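Local atomic coordinates of isomerase/lactonizing enzyme (Agrobacterium tumefaciens, PDB entry 1RVK), a protein that is of unknown function but belongs to the enolase superfamily, whose members typically abstract a proton alpha to a carboxylate, with magnesium stabilising the enolate intermediate. Residues A[163-168]-A[328-333]. Sequence-based numbering, arbitrary orientation.
Sequences RGYKGI and YERGLL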
ATOM      1  N   ARG A 163       6.474 -18.742   9.544  1.00 16.32           N
ATOM      2  CA  ARG A 163       5.713 -17.724  10.270  1.00 15.17           C
ATOM      3  C   ARG A 163       4.208 -17.892  10.077  1.00 15.34           C
ATOM      4  O   ARG A 163       3.418 -17.484  10.927  1.00 14.17           O
ATOM      5  CB  ARG A 163       6.129 -16.321   9.812  1.00 14.63           C
ATOM      6  CG  ARG A 163       5.303 -15.187  10.407  1.00 14.70           C
ATOM      7  CD  ARG A 163       5.467 -15.073  11.917  1.00 15.60           C
ATOM      8  NE  ARG A 163       4.670 -13.974  12.465  1.00 15.42           N
ATOM      9  CZ  ARG A 163       3.360 -14.033  12.697  1.00 16.04           C
ATOM     10  NH1 ARG A 163       2.680 -15.141  12.440  1.00 15.28           N
ATOM     11  NH2 ARG A 163       2.727 -12.973  13.184  1.00 16.73           N
ATOM     12  N   GLY A 164       3.813 -18.478   8.952  1.00 15.02           N
ATOM     13  CA  GLY A 164       2.398 -18.693   8.708  1.00 14.62           C
ATOM     14  C   GLY A 164       1.850 -18.123   7.414  1.00 13.39           C
ATOM     15  O   GLY A 164       0.707 -18.398   7.061  1.00 14.55           O
ATOM     16  N   TYR A 165       2.650 -17.329   6.710  1.00 13.86           N
ATOM     17  CA  TYR A 165       2.206 -16.738   5.449  1.00 12.60           C
ATOM     18  C   TYR A 165       1.839 -17.824   4.442  1.00 13.12           C
ATOM     19  O   TYR A 165       2.612 -18.756   4.226  1.00 12.58           O
ATOM     20  CB  TYR A 165       3.314 -15.857   4.860  1.00 13.23           C
ATOM     21  CG  TYR A 165       3.539 -14.560   5.605  1.00 14.17           C
ATOM     22  CD1 TYR A 165       2.653 -13.493   5.465  1.00 12.33           C
ATOM     23  CD2 TYR A 165       4.644 -14.392   6.443  1.00 14.21           C
ATOM     24  CE1 TYR A 165       2.861 -12.288   6.134  1.00 14.53           C
ATOM     25  CE2 TYR A 165       4.859 -13.186   7.124  1.00 14.78           C
ATOM     26  CZ  TYR A 165       3.962 -12.141   6.960  1.00 14.35           C
ATOM     27  OH  TYR A 165       4.161 -10.948   7.616  1.00 14.96           O
ATOM     28  N   LYS A 166       0.662 -17.699   3.830  1.00 11.50           N
ATOM     29  CA  LYS A 166       0.205 -18.664   2.832  1.00 14.02           C
ATOM     30  C   LYS A 166       0.539 -18.180   1.421  1.00 14.23           C
ATOM     31  O   LYS A 166       0.375 -18.909   0.440  1.00 13.81           O
ATOM     32  CB  LYS A 166      -1.303 -18.888   2.959  1.00 16.82           C
ATOM     33  CG  LYS A 166      -1.718 -19.718   4.174  1.00 21.18           C
ATOM     34  CD  LYS A 166      -3.234 -19.885   4.216  1.00 27.72           C
ATOM     35  CE  LYS A 166      -3.666 -21.025   5.131  1.00 31.86           C
ATOM     36  NZ  LYS A 166      -3.217 -20.864   6.536  1.00 32.91           N
ATOM     37  N   GLY A 167       1.010 -16.942   1.333  1.00 13.97           N
ATOM     38  CA  GLY A 167       1.385 -16.361   0.056  1.00 12.62           C
ATOM     39  C   GLY A 167       2.635 -15.525   0.253  1.00 12.68           C
ATOM     40  O   GLY A 167       2.863 -15.011   1.343  1.00 12.70           O
ATOM     41  N   ILE A 168       3.443 -15.391  -0.793  1.00 12.29           N
ATOM     42  CA  ILE A 168       4.680 -14.618  -0.719  1.00 12.96           C
ATOM     43  C   ILE A 168       4.902 -13.867  -2.022  1.00 12.58           C
ATOM     44  O   ILE A 168       4.789 -14.456  -3.097  1.00 12.28           O
ATOM     45  CB  ILE A 168       5.900 -15.545  -0.503  1.00 12.54           C
ATOM     46  CG1 ILE A 168       5.756 -16.288   0.824  1.00 14.68           C
ATOM     47  CG2 ILE A 168       7.196 -14.727  -0.517  1.00 13.07           C
ATOM     48  CD1 ILE A 168       6.787 -17.385   1.020  1.00 15.80           C
ATOM     49  N   TYR A 328      -4.276  -9.127   1.984  1.00 14.61           N
ATOM     50  CA  TYR A 328      -3.895  -7.881   2.625  1.00 13.65           C
ATOM     51  C   TYR A 328      -2.387  -7.994   2.412  1.00 13.70           C
ATOM     52  O   TYR A 328      -1.814  -9.072   2.604  1.00 13.52           O
ATOM     53  CB  TYR A 328      -4.198  -7.877   4.124  1.00 12.11           C
ATOM     54  CG  TYR A 328      -3.391  -6.847   4.893  1.00 10.57           C
ATOM     55  CD1 TYR A 328      -2.353  -7.238   5.741  1.00 10.07           C
ATOM     56  CD2 TYR A 328      -3.673  -5.483   4.785  1.00 10.38           C
ATOM     57  CE1 TYR A 328      -1.621  -6.302   6.466  1.00 11.21           C
ATOM     58  CE2 TYR A 328      -2.943  -4.532   5.507  1.00 12.33           C
ATOM     59  CZ  TYR A 328      -1.921  -4.953   6.350  1.00 12.48           C
ATOM     60  OH  TYR A 328      -1.216  -4.036   7.096  1.00 12.10           O
ATOM     61  N   GLU A 329      -1.756  -6.910   1.979  1.00 12.81           N
ATOM     62  CA  GLU A 329      -0.318  -6.919   1.730  1.00 11.75           C
ATOM     63  C   GLU A 329       0.431  -6.551   3.001  1.00 12.79           C
ATOM     64  O   GLU A 329       0.376  -5.408   3.446  1.00 12.91           O
ATOM     65  CB  GLU A 329       0.023  -5.930   0.610  1.00 11.17           C
ATOM     66  CG  GLU A 329       1.486  -5.939   0.219  1.00 11.90           C
ATOM     67  CD  GLU A 329       1.768  -5.148  -1.041  1.00 13.90           C
ATOM     68  OE1 GLU A 329       2.931  -5.175  -1.489  1.00 11.81           O
ATOM     69  OE2 GLU A 329       0.834  -4.507  -1.582  1.00 13.72           O
ATOM     70  N   ARG A 330       1.131  -7.526   3.582  1.00 11.76           N
ATOM     71  CA  ARG A 330       1.870  -7.298   4.821  1.00 14.87           C
ATOM     72  C   ARG A 330       3.364  -7.169   4.540  1.00 16.78           C
ATOM     73  O   ARG A 330       4.020  -8.130   4.137  1.00 14.91           O
ATOM     74  CB  ARG A 330       1.608  -8.451   5.797  1.00 12.30           C
ATOM     75  CG  ARG A 330       1.814  -8.105   7.274  1.00 14.48           C
ATOM     76  CD  ARG A 330       1.133  -9.149   8.166  1.00 14.20           C
ATOM     77  NE  ARG A 330       1.098  -8.752   9.574  1.00 14.16           N
ATOM     78  CZ  ARG A 330       2.008  -9.095  10.482  1.00 17.42           C
ATOM     79  NH1 ARG A 330       3.039  -9.859  10.145  1.00 14.61           N
ATOM     80  NH2 ARG A 330       1.888  -8.664  11.732  1.00 14.99           N
ATOM     81  N   GLY A 331       3.891  -5.968   4.752  1.00 19.02           N
ATOM     82  CA  GLY A 331       5.299  -5.717   4.510  1.00 21.50           C
ATOM     83  C   GLY A 331       5.557  -4.227   4.386  1.00 22.79           C
ATOM     84  O   GLY A 331       4.720  -3.426   4.811  1.00 22.00           O
ATOM     85  N   LEU A 332       6.677  -3.837   3.782  1.00 19.48           N
ATOM     86  CA  LEU A 332       7.656  -4.765   3.219  1.00 18.26           C
ATOM     87  C   LEU A 332       8.506  -5.481   4.267  1.00 16.77           C
ATOM     88  O   LEU A 332       8.819  -4.921   5.322  1.00 15.43           O
ATOM     89  CB  LEU A 332       8.556  -4.018   2.231  1.00 18.12           C
ATOM     90  CG  LEU A 332       7.787  -3.382   1.070  1.00 19.21           C
ATOM     91  CD1 LEU A 332       8.735  -2.613   0.170  1.00 21.10           C
ATOM     92  CD2 LEU A 332       7.069  -4.469   0.287  1.00 20.88           C
ATOM     93  N   LEU A 333       8.884  -6.718   3.948  1.00 13.81           N
ATOM     94  CA  LEU A 333       9.665  -7.580   4.837  1.00 14.17           C
ATOM     95  C   LEU A 333      11.110  -7.807   4.393  1.00 14.40           C
ATOM     96  O   LEU A 333      11.425  -7.769   3.201  1.00 13.53           O
ATOM     97  CB  LEU A 333       8.973  -8.944   4.956  1.00 15.00           C
ATOM     98  CG  LEU A 333       7.809  -9.208   5.922  1.00 20.43           C
ATOM     99  CD1 LEU A 333       7.099  -7.937   6.326  1.00 17.79           C
ATOM    100  CD2 LEU A 333       6.859 -10.193   5.266  1.00 16.66           C
TER
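The phenol of Tyr165 meets the long side chain of Arg330 in the TIM-barrel-like (beta/alpha) C-terminal domain of this enolase-superfamily protein. Tyr165 sits in the loop leading into strand 167-171, Arg330 on strand 328-333, and both strands pair with strand 130-137. The CA atoms of Tyr165 and Arg330 are 9.5 Å apart, a span bridged here by two long side chains.

Arg330 CG stands anti to the backbone N (chi1 -156°) and the chain runs extended to NE, which carries it past the end of the Tyr165 ring at roughly a right angle. CB lies 4.1 Å from Tyr165 CE1, CG approaches Tyr165 OH at 3.7 Å, and CD touches the same oxygen at 3.6 Å. Past the methylenes the side chain ends in its charged guanidinium, whose NH1 donates to Tyr165 OH at 3.0 Å, with an N-H...O angle of 154° and the oxygen near the guanidinium plane. NH1 also forms a salt bridge to Asp340, and NH2 bonds to Asp351 O, so the buried cation has several acceptors.

Tyrosine suits its place: its ring packs on Leu160 of helix 150-163 and on Met353, while its hydroxyl supplies an acceptor for the arginine. Arg163, before the Schellman turn at Gly164, places NH2 4.4 Å from Arg330 NH1; this NH2 is hydrogen-bonded to Met353 O, and Arg163 NE forms a salt bridge to Asp340, which probably offsets the like charges. Leu333, branched and apolar, faces the phenol from the opposite direction. Its CD2 methyl rests 3.9 Å from Tyr165 CZ.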